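Local coordinates for protein small ribosomal subunit biogenesis GTPase RsgA (Thermotoga maritima, PDB 1U0L) that probably acts as a slow, circularly permuted GTPase that is stimulated by the 30S ribosomal subunit and assists the late maturation of that subunit, at residues V109-K113 against E243-K249; I236-P241 against L295-R299; T101-K106 against N287-M291; I142-L146 against A281-Y285. One frame throughout, in Å; residues are numbered along the deposited sequence.

Contact 1: residues V109-K113 against E243-K249; sequences VLAEK and ELKHYFK
The ring of Tyr247 lies flat against the aliphatic part of Lys113 at the end of helix 101-113. Lys113 CB sits 4.0 Å from the Tyr247 ring centroid, 19° off the normal, a CH-pi contact, and Lys113 CA covers the same face nearer the rim; Glu243 O lies over the opposite face. The lysine chain crosses the ring obliquely and runs extended until chi4 (49°), whose bend turns Lys113 NZ to Glu243 OE1, 3.0 Å away, in a salt bridge made on the syn side of the carboxylate. Tyr247 OH donates to the anti lone pair of the same Glu243 OE1 at 2.8 Å, so one oxygen takes two donors. The contact sets the C-terminal part that carries the zinc site onto a helix of the circularly permuted GTPase domain. With an alanine here instead of Tyr247, the Lys113 chain would probably lose the ring it lies on, and Glu243 OE1 one of its donors. Val109 packs by both branches: CG1 on Leu244 CD2 (3.7 Å) and Tyr247 CB, CG2 on Phe248 CE1 (3.6 Å). Beyond them Lys249 crosses Glu112 at about a right angle, its NZ bridging to Glu112 OE1 at 2.8 Å, nearly in line with the C-O bond.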
loop_
_atom_site.group_PDB
_atom_site.type_symbol
_atom_site.label_atom_id
_atom_site.label_comp_id
_atom_site.label_asym_id
_atom_site.label_seq_id
_atom_site.Cartn_x
_atom_site.Cartn_y
_atom_site.Cartn_z
ATOM N N VAL A 109 8.011 2.947 -4.648
ATOM C CA VAL A 109 8.124 4.401 -4.649
ATOM C C VAL A 109 6.803 4.987 -4.149
ATOM O O VAL A 109 6.792 5.872 -3.292
ATOM C CB VAL A 109 8.429 4.949 -6.061
ATOM C CG1 VAL A 109 8.242 6.456 -6.087
ATOM C CG2 VAL A 109 9.859 4.608 -6.454
ATOM N N LEU A 110 5.693 4.481 -4.678
ATOM C CA LEU A 110 4.364 4.938 -4.270
ATOM C C LEU A 110 4.072 4.677 -2.786
ATOM O O LEU A 110 3.530 5.535 -2.084
ATOM C CB LEU A 110 3.289 4.260 -5.121
ATOM C CG LEU A 110 3.146 4.821 -6.528
ATOM C CD1 LEU A 110 2.215 3.931 -7.321
ATOM C CD2 LEU A 110 2.637 6.246 -6.486
ATOM N N ALA A 111 4.422 3.487 -2.314
ATOM C CA ALA A 111 4.191 3.125 -0.921
ATOM C C ALA A 111 5.013 4.026 -0.001
ATOM O O ALA A 111 4.547 4.448 1.068
ATOM C CB ALA A 111 4.564 1.665 -0.696
ATOM N N GLU A 112 6.236 4.321 -0.425
ATOM C CA GLU A 112 7.108 5.165 0.365
ATOM C C GLU A 112 6.565 6.600 0.349
ATOM O O GLU A 112 6.471 7.261 1.386
ATOM C CB GLU A 112 8.533 5.121 -0.194
ATOM C CG GLU A 112 9.611 4.925 0.863
ATOM C CD GLU A 112 9.680 3.496 1.382
ATOM O OE1 GLU A 112 10.553 3.206 2.230
ATOM O OE2 GLU A 112 8.866 2.651 0.946
ATOM N N LYS A 113 6.189 7.076 -0.828
ATOM C CA LYS A 113 5.669 8.420 -0.925
ATOM C C LYS A 113 4.504 8.651 0.031
ATOM O O LYS A 113 4.394 9.724 0.633
ATOM C CB LYS A 113 5.221 8.733 -2.344
ATOM C CG LYS A 113 4.618 10.095 -2.428
ATOM C CD LYS A 113 4.087 10.435 -3.791
ATOM C CE LYS A 113 3.554 11.868 -3.771
ATOM N NZ LYS A 113 4.551 12.832 -3.156
ATOM N N GLU A 243 12.579 14.949 -6.236
ATOM C CA GLU A 243 11.953 14.360 -5.055
ATOM C C GLU A 243 12.067 12.829 -5.018
ATOM O O GLU A 243 12.277 12.224 -3.959
ATOM C CB GLU A 243 10.482 14.781 -5.017
ATOM C CG GLU A 243 9.630 14.058 -3.992
ATOM C CD GLU A 243 8.194 14.551 -4.005
ATOM O OE1 GLU A 243 7.348 13.937 -3.318
ATOM O OE2 GLU A 243 7.918 15.555 -4.701
ATOM N N LEU A 244 11.928 12.217 -6.190
ATOM C CA LEU A 244 12.000 10.772 -6.355
ATOM C C LEU A 244 13.106 10.074 -5.545
ATOM O O LEU A 244 12.858 9.042 -4.921
ATOM C CB LEU A 244 12.200 10.460 -7.835
ATOM C CG LEU A 244 11.388 9.374 -8.542
ATOM C CD1 LEU A 244 12.145 8.980 -9.800
ATOM C CD2 LEU A 244 11.186 8.166 -7.651
ATOM N N LYS A 245 14.317 10.627 -5.560
ATOM C CA LYS A 245 15.460 10.028 -4.861
ATOM C C LYS A 245 15.197 9.658 -3.397
ATOM O O LYS A 245 15.852 8.772 -2.848
ATOM C CB LYS A 245 16.675 10.962 -4.938
ATOM C CG LYS A 245 16.601 12.127 -3.970
ATOM C CD LYS A 245 17.742 13.100 -4.135
ATOM C CE LYS A 245 17.606 13.884 -5.415
ATOM N NZ LYS A 245 18.312 15.187 -5.307
ATOM N N HIS A 246 14.244 10.337 -2.769
ATOM C CA HIS A 246 13.907 10.068 -1.375
ATOM C C HIS A 246 13.003 8.852 -1.241
ATOM O O HIS A 246 12.618 8.474 -0.140
ATOM C CB HIS A 246 13.179 11.261 -0.750
ATOM C CG HIS A 246 13.948 12.539 -0.804
ATOM N ND1 HIS A 246 15.229 12.658 -0.312
ATOM C CD2 HIS A 246 13.622 13.755 -1.303
ATOM C CE1 HIS A 246 15.661 13.890 -0.512
ATOM N NE2 HIS A 246 14.704 14.576 -1.110
ATOM N N TYR A 247 12.655 8.237 -2.359
ATOM C CA TYR A 247 11.768 7.097 -2.313
ATOM C C TYR A 247 12.461 5.789 -2.677
ATOM O O TYR A 247 11.833 4.814 -3.108
ATOM C CB TYR A 247 10.578 7.402 -3.206
ATOM C CG TYR A 247 9.829 8.630 -2.721
ATOM C CD1 TYR A 247 9.231 9.511 -3.622
ATOM C CD2 TYR A 247 9.683 8.889 -1.354
ATOM C CE1 TYR A 247 8.500 10.618 -3.176
ATOM C CE2 TYR A 247 8.950 9.988 -0.901
ATOM C CZ TYR A 247 8.362 10.839 -1.820
ATOM O OH TYR A 247 7.584 11.882 -1.391
ATOM N N PHE A 248 13.776 5.791 -2.480
ATOM C CA PHE A 248 14.629 4.636 -2.710
ATOM C C PHE A 248 15.504 4.524 -1.460
ATOM O O PHE A 248 16.624 5.035 -1.452
ATOM C CB PHE A 248 15.527 4.857 -3.925
ATOM C CG PHE A 248 14.891 4.495 -5.238
ATOM C CD1 PHE A 248 13.983 5.348 -5.849
ATOM C CD2 PHE A 248 15.204 3.282 -5.858
ATOM C CE1 PHE A 248 13.387 5.010 -7.055
ATOM C CE2 PHE A 248 14.620 2.924 -7.062
ATOM C CZ PHE A 248 13.702 3.792 -7.669
ATOM N N LYS A 249 14.980 3.889 -0.406
ATOM C CA LYS A 249 15.712 3.712 0.851
ATOM C C LYS A 249 17.216 3.840 0.664
ATOM O O LYS A 249 17.834 4.764 1.184
ATOM C CB LYS A 249 15.465 2.331 1.456
ATOM C CG LYS A 249 14.095 2.053 2.053
ATOM C CD LYS A 249 14.203 0.850 3.009
ATOM C CE LYS A 249 12.863 0.419 3.513
ATOM N NZ LYS A 249 12.057 1.600 3.966
#

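Contact 2: residues I236-P241 against L295-R299; sequences INDIEP and LLGRR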
loop_
_atom_site.group_PDB
_atom_site.type_symbol
_atom_site.label_atom_id
_atom_site.label_comp_id
_atom_site.label_asym_id
_atom_site.label_seq_id
_atom_site.Cartn_x
_atom_site.Cartn_y
_atom_site.Cartn_z
ATOM N N ILE A 236 2.671 7.867 -11.036
ATOM C CA ILE A 236 3.724 8.648 -10.407
ATOM C C ILE A 236 3.824 9.956 -11.169
ATOM O O ILE A 236 4.503 10.034 -12.189
ATOM C CB ILE A 236 5.073 7.934 -10.502
ATOM C CG1 ILE A 236 5.122 6.796 -9.494
ATOM C CG2 ILE A 236 6.200 8.905 -10.252
ATOM C CD1 ILE A 236 6.445 6.074 -9.474
ATOM N N ASN A 237 3.146 10.985 -10.686
ATOM C CA ASN A 237 3.169 12.272 -11.370
ATOM C C ASN A 237 3.229 13.384 -10.348
ATOM O O ASN A 237 3.834 14.430 -10.581
ATOM C CB ASN A 237 1.915 12.432 -12.236
ATOM C CG ASN A 237 1.882 11.457 -13.401
ATOM O OD1 ASN A 237 2.646 11.598 -14.358
ATOM N ND2 ASN A 237 1.001 10.459 -13.324
ATOM N N ASP A 238 2.593 13.146 -9.210
ATOM C CA ASP A 238 2.571 14.120 -8.138
ATOM C C ASP A 238 3.974 14.238 -7.568
ATOM O O ASP A 238 4.199 14.952 -6.587
ATOM C CB ASP A 238 1.604 13.670 -7.044
ATOM C CG ASP A 238 0.254 13.267 -7.595
ATOM O OD1 ASP A 238 -0.364 14.078 -8.320
ATOM O OD2 ASP A 238 -0.193 12.139 -7.302
ATOM N N ILE A 239 4.921 13.538 -8.190
ATOM C CA ILE A 239 6.295 13.564 -7.722
ATOM C C ILE A 239 7.245 14.384 -8.596
ATOM O O ILE A 239 7.326 14.185 -9.810
ATOM C CB ILE A 239 6.857 12.139 -7.588
ATOM C CG1 ILE A 239 5.999 11.320 -6.613
ATOM C CG2 ILE A 239 8.309 12.201 -7.098
ATOM C CD1 ILE A 239 6.492 9.880 -6.407
ATOM N N GLU A 240 7.960 15.311 -7.961
ATOM C CA GLU A 240 8.923 16.156 -8.659
ATOM C C GLU A 240 10.160 15.308 -8.897
ATOM O O GLU A 240 10.506 14.457 -8.081
ATOM C CB GLU A 240 9.279 17.374 -7.805
ATOM C CG GLU A 240 8.964 18.725 -8.444
ATOM C CD GLU A 240 7.492 18.891 -8.790
ATOM O OE1 GLU A 240 7.065 18.401 -9.857
ATOM O OE2 GLU A 240 6.756 19.508 -7.988
ATOM N N PRO A 241 10.849 15.530 -10.015
ATOM C CA PRO A 241 12.052 14.746 -10.321
ATOM C C PRO A 241 13.023 14.660 -9.144
ATOM O O PRO A 241 13.379 13.572 -8.694
ATOM C CB PRO A 241 12.655 15.489 -11.512
ATOM C CG PRO A 241 11.444 16.079 -12.184
ATOM C CD PRO A 241 10.650 16.603 -11.002
ATOM N N LEU A 295 9.758 11.655 -15.132
ATOM C CA LEU A 295 9.103 12.738 -14.416
ATOM C C LEU A 295 9.488 14.099 -14.983
ATOM O O LEU A 295 8.739 15.065 -14.833
ATOM C CB LEU A 295 9.440 12.670 -12.918
ATOM C CG LEU A 295 8.935 11.434 -12.154
ATOM C CD1 LEU A 295 9.390 11.475 -10.695
ATOM C CD2 LEU A 295 7.423 11.383 -12.233
ATOM N N LEU A 296 10.647 14.175 -15.639
ATOM C CA LEU A 296 11.122 15.434 -16.228
ATOM C C LEU A 296 10.265 15.910 -17.386
ATOM O O LEU A 296 10.156 17.114 -17.618
ATOM C CB LEU A 296 12.556 15.297 -16.715
ATOM C CG LEU A 296 13.657 15.655 -15.728
ATOM C CD1 LEU A 296 15.000 15.416 -16.387
ATOM C CD2 LEU A 296 13.500 17.105 -15.289
ATOM N N GLY A 297 9.690 14.958 -18.123
ATOM C CA GLY A 297 8.823 15.292 -19.236
ATOM C C GLY A 297 7.508 15.844 -18.713
ATOM O O GLY A 297 6.540 15.106 -18.513
ATOM N N ARG A 298 7.496 17.152 -18.470
ATOM C CA ARG A 298 6.325 17.871 -17.971
ATOM C C ARG A 298 6.668 19.358 -17.868
ATOM O O ARG A 298 7.150 19.834 -16.843
ATOM C CB ARG A 298 5.886 17.312 -16.608
ATOM C CG ARG A 298 6.993 17.176 -15.571
ATOM C CD ARG A 298 7.057 18.368 -14.622
ATOM N NE ARG A 298 5.872 18.479 -13.773
ATOM C CZ ARG A 298 5.588 17.659 -12.765
ATOM N NH1 ARG A 298 6.404 16.656 -12.466
ATOM N NH2 ARG A 298 4.486 17.842 -12.051
ATOM N N ARG A 299 6.422 20.080 -18.959
ATOM C CA ARG A 299 6.702 21.511 -19.044
ATOM C C ARG A 299 8.202 21.770 -18.928
ATOM O O ARG A 299 8.647 22.537 -18.073
ATOM C CB ARG A 299 5.965 22.282 -17.943
ATOM C CG ARG A 299 5.834 23.771 -18.233
ATOM C CD ARG A 299 5.476 24.564 -16.991
ATOM N NE ARG A 299 6.572 24.571 -16.026
ATOM C CZ ARG A 299 6.596 25.311 -14.923
ATOM N NH1 ARG A 299 5.579 26.114 -14.635
ATOM N NH2 ARG A 299 7.642 25.257 -14.108
#
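Leu295, in the last turn of its helix, pushes its forked end into the loop 236-241. Its CD2 packs at 3.4 Å against Ile236 CG2, where the two side chains cross at about a right angle, and its CD1 lies 3.8 Å from Ile239 CG2. Behind the fork, Leu295 CB rests 4.0 Å from Pro241 CG. A glycine here would probably open a gap between Ile236, Ile239 and Pro241. Leu296 adds a lighter touch, its CD2 lying 3.9 Å from Pro241 CG. Gly297 leaves helical geometry as the centre of an inverse gamma turn, and the Arg298 side chain that follows points to the loop. Arg298, poorly ordered, bends at chi2 and chi3 so that Glu240 OE1 stands over one face of its guanidinium, 3.2 Å from Arg298 NH1. That salt bridge is one of charges alone, since the oxygen lies well out of the guanidinium plane. The loop follows strand 224-226 of the central sheet and leads into helix 241-244, held there by the C-terminal helix. It is wedged between two helices: Ile236 also touches Lys106, Val109 and Leu110, and Ile239 touches Lys113, all on helix 101-113, while Pro241 leans on Phe292 of helix 282-296.

Contact 3: residues T101-K106 against N287-M291; sequences TYIIDK and NYVKM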
loop_
_atom_site.group_PDB
_atom_site.type_symbol
_atom_site.label_atom_id
_atom_site.label_comp_id
_atom_site.label_asym_id
_atom_site.label_seq_id
_atom_site.Cartn_x
_atom_site.Cartn_y
_atom_site.Cartn_z
ATOM N N THR A 101 11.151 -5.752 -12.181
ATOM C CA THR A 101 11.625 -4.996 -11.028
ATOM C C THR A 101 11.164 -3.552 -11.178
ATOM O O THR A 101 10.893 -2.874 -10.189
ATOM C CB THR A 101 13.163 -5.008 -10.910
ATOM O OG1 THR A 101 13.734 -4.421 -12.085
ATOM C CG2 THR A 101 13.679 -6.432 -10.731
ATOM N N TYR A 102 11.066 -3.083 -12.418
ATOM C CA TYR A 102 10.627 -1.712 -12.661
ATOM C C TYR A 102 9.244 -1.457 -12.058
ATOM O O TYR A 102 9.041 -0.465 -11.354
ATOM C CB TYR A 102 10.597 -1.412 -14.160
ATOM C CG TYR A 102 9.988 -0.069 -14.479
ATOM C CD1 TYR A 102 10.737 1.102 -14.371
ATOM C CD2 TYR A 102 8.653 0.034 -14.857
ATOM C CE1 TYR A 102 10.173 2.346 -14.633
ATOM C CE2 TYR A 102 8.072 1.268 -15.119
ATOM C CZ TYR A 102 8.836 2.419 -15.007
ATOM O OH TYR A 102 8.272 3.650 -15.272
ATOM N N ILE A 103 8.292 -2.344 -12.347
ATOM C CA ILE A 103 6.948 -2.208 -11.798
ATOM C C ILE A 103 7.036 -2.284 -10.285
ATOM O O ILE A 103 6.415 -1.488 -9.587
ATOM C CB ILE A 103 5.992 -3.319 -12.320
ATOM C CG1 ILE A 103 5.254 -2.813 -13.560
ATOM C CG2 ILE A 103 4.991 -3.729 -11.234
ATOM C CD1 ILE A 103 6.170 -2.445 -14.686
ATOM N N ILE A 104 7.822 -3.234 -9.784
ATOM C CA ILE A 104 8.001 -3.393 -8.344
ATOM C C ILE A 104 8.511 -2.116 -7.668
ATOM O O ILE A 104 8.020 -1.729 -6.603
ATOM C CB ILE A 104 9.003 -4.512 -8.005
ATOM C CG1 ILE A 104 8.477 -5.868 -8.449
ATOM C CG2 ILE A 104 9.237 -4.552 -6.516
ATOM C CD1 ILE A 104 9.398 -7.006 -8.094
ATOM N N ASP A 105 9.498 -1.463 -8.276
ATOM C CA ASP A 105 10.054 -0.251 -7.689
ATOM C C ASP A 105 9.112 0.940 -7.788
ATOM O O ASP A 105 9.162 1.853 -6.956
ATOM C CB ASP A 105 11.414 0.078 -8.322
ATOM C CG ASP A 105 12.459 -0.970 -8.002
ATOM O OD1 ASP A 105 12.308 -1.655 -6.953
ATOM O OD2 ASP A 105 13.428 -1.108 -8.786
ATOM N N LYS A 106 8.247 0.933 -8.796
ATOM C CA LYS A 106 7.298 2.025 -8.942
ATOM C C LYS A 106 6.279 1.879 -7.815
ATOM O O LYS A 106 5.828 2.869 -7.223
ATOM C CB LYS A 106 6.625 1.965 -10.303
ATOM C CG LYS A 106 5.498 2.939 -10.452
ATOM C CD LYS A 106 5.242 3.285 -11.885
ATOM C CE LYS A 106 6.410 4.070 -12.454
ATOM N NZ LYS A 106 6.105 4.531 -13.847
ATOM N N ASN A 287 16.113 1.622 -12.669
ATOM C CA ASN A 287 14.708 1.994 -12.649
ATOM C C ASN A 287 14.507 3.407 -12.102
ATOM O O ASN A 287 13.640 4.156 -12.601
ATOM C CB ASN A 287 13.915 0.969 -11.839
ATOM C CG ASN A 287 13.926 -0.404 -12.480
ATOM O OD1 ASN A 287 13.666 -0.535 -13.672
ATOM N ND2 ASN A 287 14.224 -1.438 -11.692
ATOM N N TYR A 288 15.304 3.775 -11.090
ATOM C CA TYR A 288 15.213 5.109 -10.508
ATOM C C TYR A 288 15.533 6.167 -11.575
ATOM O O TYR A 288 14.823 7.165 -11.707
ATOM C CB TYR A 288 16.177 5.270 -9.332
ATOM C CG TYR A 288 16.434 6.730 -9.026
ATOM C CD1 TYR A 288 15.391 7.577 -8.631
ATOM C CD2 TYR A 288 17.692 7.295 -9.252
ATOM C CE1 TYR A 288 15.592 8.942 -8.484
ATOM C CE2 TYR A 288 17.906 8.657 -9.109
ATOM C CZ TYR A 288 16.855 9.477 -8.730
ATOM O OH TYR A 288 17.069 10.833 -8.628
ATOM N N VAL A 289 16.606 5.956 -12.335
ATOM C CA VAL A 289 16.971 6.902 -13.386
ATOM C C VAL A 289 15.886 6.974 -14.464
ATOM O O VAL A 289 15.537 8.063 -14.921
ATOM C CB VAL A 289 18.311 6.518 -14.043
ATOM C CG1 VAL A 289 18.585 7.420 -15.231
ATOM C CG2 VAL A 289 19.428 6.629 -13.023
ATOM N N LYS A 290 15.362 5.811 -14.864
ATOM C CA LYS A 290 14.291 5.735 -15.858
ATOM C C LYS A 290 13.126 6.577 -15.357
ATOM O O LYS A 290 12.605 7.439 -16.070
ATOM C CB LYS A 290 13.831 4.288 -16.027
ATOM C CG LYS A 290 12.609 4.111 -16.926
ATOM C CD LYS A 290 12.931 4.296 -18.406
ATOM C CE LYS A 290 11.687 4.110 -19.268
ATOM N NZ LYS A 290 10.993 2.822 -18.972
ATOM N N MET A 291 12.723 6.325 -14.114
ATOM C CA MET A 291 11.629 7.077 -13.510
ATOM C C MET A 291 11.971 8.561 -13.435
ATOM O O MET A 291 11.132 9.410 -13.723
ATOM C CB MET A 291 11.304 6.528 -12.115
ATOM C CG MET A 291 10.227 5.443 -12.141
ATOM S SD MET A 291 9.613 4.874 -10.552
ATOM C CE MET A 291 10.748 3.540 -10.244
#
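Asn287 ND2 gives hydrogen bonds to two acceptors on helix 101-113. Thr101 OG1, 3.0 Å from Asn287 ND2, lies close to the amide plane and takes a fairly straight bond (154°), whereas Asp105 OD2, also 3.0 Å from Asn287 ND2, is tilted out of that plane and is met on the anti side of its carboxylate. These bonds fix the rotation of the amide and direct Asn287 OD1 to the edge of the Tyr102 ring, 3.2 Å from Tyr102 CB. Tyr102 has CG anti to the backbone N (chi1 173°), which carries the ring out to Lys290 and Met291. Lys290 NZ comes over a face of this ring, 4.8 Å from its centroid, as a cation-pi partner, while Met291 CG packs 4.0 Å from Tyr102 CE1. Met291 SD lies 3.8 Å from Lys106 CE. Asp105 OD1 takes a salt bridge from Arg284 NH1 and a probable hydrogen bond, short in this model, from Tyr143 OH. The contact joins a helix of the circularly permuted GTPase domain to the long helix beyond the zinc site. The two segments cross at -69° with their axes 10.2 Å apart; helix 130-143 flanks helix 101-113 through Tyr143, and Leu244 of helix 241-244 closes over Met291.

Contact 4: residues I142-L146 against A281-Y285; sequences IYSGL and AESRY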
loop_
_atom_site.group_PDB
_atom_site.type_symbol
_atom_site.label_atom_id
_atom_site.label_comp_id
_atom_site.label_asym_id
_atom_site.label_seq_id
_atom_site.Cartn_x
_atom_site.Cartn_y
_atom_site.Cartn_z
ATOM N N ILE A 142 17.731 -8.752 -4.145
ATOM C CA ILE A 142 17.587 -7.316 -4.318
ATOM C C ILE A 142 16.839 -6.657 -3.184
ATOM O O ILE A 142 17.293 -5.662 -2.633
ATOM C CB ILE A 142 16.791 -6.949 -5.596
ATOM C CG1 ILE A 142 17.558 -7.376 -6.847
ATOM C CG2 ILE A 142 16.500 -5.430 -5.629
ATOM C CD1 ILE A 142 16.918 -6.896 -8.112
ATOM N N TYR A 143 15.686 -7.206 -2.838
ATOM C CA TYR A 143 14.866 -6.593 -1.817
ATOM C C TYR A 143 14.978 -7.144 -0.409
ATOM O O TYR A 143 14.375 -6.602 0.521
ATOM C CB TYR A 143 13.412 -6.626 -2.274
ATOM C CG TYR A 143 13.206 -5.928 -3.595
ATOM C CD1 TYR A 143 13.223 -6.631 -4.792
ATOM C CD2 TYR A 143 13.010 -4.558 -3.647
ATOM C CE1 TYR A 143 13.044 -5.978 -6.013
ATOM C CE2 TYR A 143 12.828 -3.892 -4.862
ATOM C CZ TYR A 143 12.844 -4.605 -6.036
ATOM O OH TYR A 143 12.636 -3.939 -7.224
ATOM N N SER A 144 15.750 -8.206 -0.231
ATOM C CA SER A 144 15.899 -8.788 1.100
ATOM C C SER A 144 16.230 -7.729 2.169
ATOM O O SER A 144 15.550 -7.619 3.191
ATOM C CB SER A 144 16.994 -9.855 1.075
ATOM O OG SER A 144 17.064 -10.552 2.300
ATOM N N GLY A 145 17.265 -6.935 1.916
ATOM C CA GLY A 145 17.672 -5.939 2.887
ATOM C C GLY A 145 16.942 -4.616 2.902
ATOM O O GLY A 145 17.322 -3.721 3.659
ATOM N N LEU A 146 15.899 -4.476 2.088
ATOM C CA LEU A 146 15.151 -3.220 2.038
ATOM C C LEU A 146 13.718 -3.374 2.527
ATOM O O LEU A 146 13.090 -2.392 2.936
ATOM C CB LEU A 146 15.136 -2.675 0.611
ATOM C CG LEU A 146 16.487 -2.538 -0.099
ATOM C CD1 LEU A 146 16.284 -2.143 -1.564
ATOM C CD2 LEU A 146 17.325 -1.516 0.613
ATOM N N ALA A 281 21.799 -2.442 -5.792
ATOM C CA ALA A 281 21.473 -3.272 -6.954
ATOM C C ALA A 281 21.370 -2.407 -8.213
ATOM O O ALA A 281 20.788 -1.328 -8.186
ATOM C CB ALA A 281 20.159 -4.021 -6.722
ATOM N N GLU A 282 21.940 -2.879 -9.313
ATOM C CA GLU A 282 21.887 -2.123 -10.560
ATOM C C GLU A 282 20.444 -1.811 -10.961
ATOM O O GLU A 282 20.132 -0.683 -11.354
ATOM C CB GLU A 282 22.578 -2.901 -11.682
ATOM C CG GLU A 282 24.018 -3.278 -11.360
ATOM C CD GLU A 282 24.716 -3.981 -12.508
ATOM O OE1 GLU A 282 25.872 -4.421 -12.318
ATOM O OE2 GLU A 282 24.110 -4.090 -13.598
ATOM N N SER A 283 19.570 -2.812 -10.845
ATOM C CA SER A 283 18.164 -2.657 -11.199
ATOM C C SER A 283 17.576 -1.456 -10.498
ATOM O O SER A 283 16.857 -0.664 -11.105
ATOM C CB SER A 283 17.375 -3.904 -10.810
ATOM O OG SER A 283 17.603 -4.244 -9.461
ATOM N N ARG A 284 17.889 -1.321 -9.215
ATOM C CA ARG A 284 17.376 -0.202 -8.442
ATOM C C ARG A 284 17.780 1.106 -9.100
ATOM O O ARG A 284 16.925 1.911 -9.499
ATOM C CB ARG A 284 17.904 -0.263 -7.006
ATOM C CG ARG A 284 17.346 -1.438 -6.204
ATOM C CD ARG A 284 15.854 -1.275 -5.906
ATOM N NE ARG A 284 15.634 -0.236 -4.908
ATOM C CZ ARG A 284 14.451 0.092 -4.402
ATOM N NH1 ARG A 284 13.360 -0.540 -4.800
ATOM N NH2 ARG A 284 14.358 1.052 -3.492
ATOM N N TYR A 285 19.086 1.317 -9.225
ATOM C CA TYR A 285 19.580 2.538 -9.838
ATOM C C TYR A 285 18.915 2.787 -11.200
ATOM O O TYR A 285 18.387 3.873 -11.478
ATOM C CB TYR A 285 21.098 2.467 -10.033
ATOM C CG TYR A 285 21.628 3.759 -10.587
ATOM C CD1 TYR A 285 21.680 4.896 -9.793
ATOM C CD2 TYR A 285 21.950 3.883 -11.934
ATOM C CE1 TYR A 285 22.025 6.126 -10.322
ATOM C CE2 TYR A 285 22.298 5.116 -12.476
ATOM C CZ TYR A 285 22.326 6.235 -11.661
ATOM O OH TYR A 285 22.609 7.478 -12.185
#
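Ile142 and Ala281 supply the apolar part, Ile142 CG2 standing 4.1 Å from Ala281 CB at the N-cap position of helix 282-296. The same methyl lies 4.1 Å from Arg284 CG and also sits over the face of the adjacent Tyr143 ring, while the other branch ends with Ile142 CD1 beside the Ser283 hydroxyl. Contacts of flat groups centre on Arg284, whose chain bends at chi2 (-69°) and chi3 (-72°) and so folds its guanidinium back toward 142-146. Arg284 NH1 meets the edge of the Tyr143 ring, near its plane and 3.4 Å from Tyr143 CE2; with the two planes 89° apart, this is an edge approach and not a cation over the ring face. Leu146, coming from the opposite direction, puts CD1 over one face of the guanidinium, 3.9 Å from Arg284 NE. The polar ends look outside the two segments: Arg284 NE pairs with Glu250, and Asp105 is the outside partner of both the guanidinium and the tyrosine hydroxyl. Two carboxylates are thus likely to balance this buried positive charge. A second GTPase-domain helix, 130-143, here meets with its end the start of the C-terminal helix 282-296, with helix 101-113 alongside, its Leu108 touching both Tyr143 and Arg284.

From the N terminus, helix 101-113 opens two loops. Contact 3 closes the longer one, from 101-106 to 287-291, and holds within it contact 1, from 109-113 to 243-249, and contact 4, from 142-146 to 281-285. Contacts 1 and 4 cross each other. Contact 2, from 236-241 to 295-299, starts inside all three loops and ends beyond them, so it crosses each. Together they tie helices 101-113 and 130-143 of the GTPase domain to the C-terminal region, with helix 282-296 used by contacts 2, 3 and 4. Contacts 3 and 4 share a carboxylate on helix 101-113; Leu244 of contact 1 packs on Leu295 of contact 2 and Met291 of contact 3.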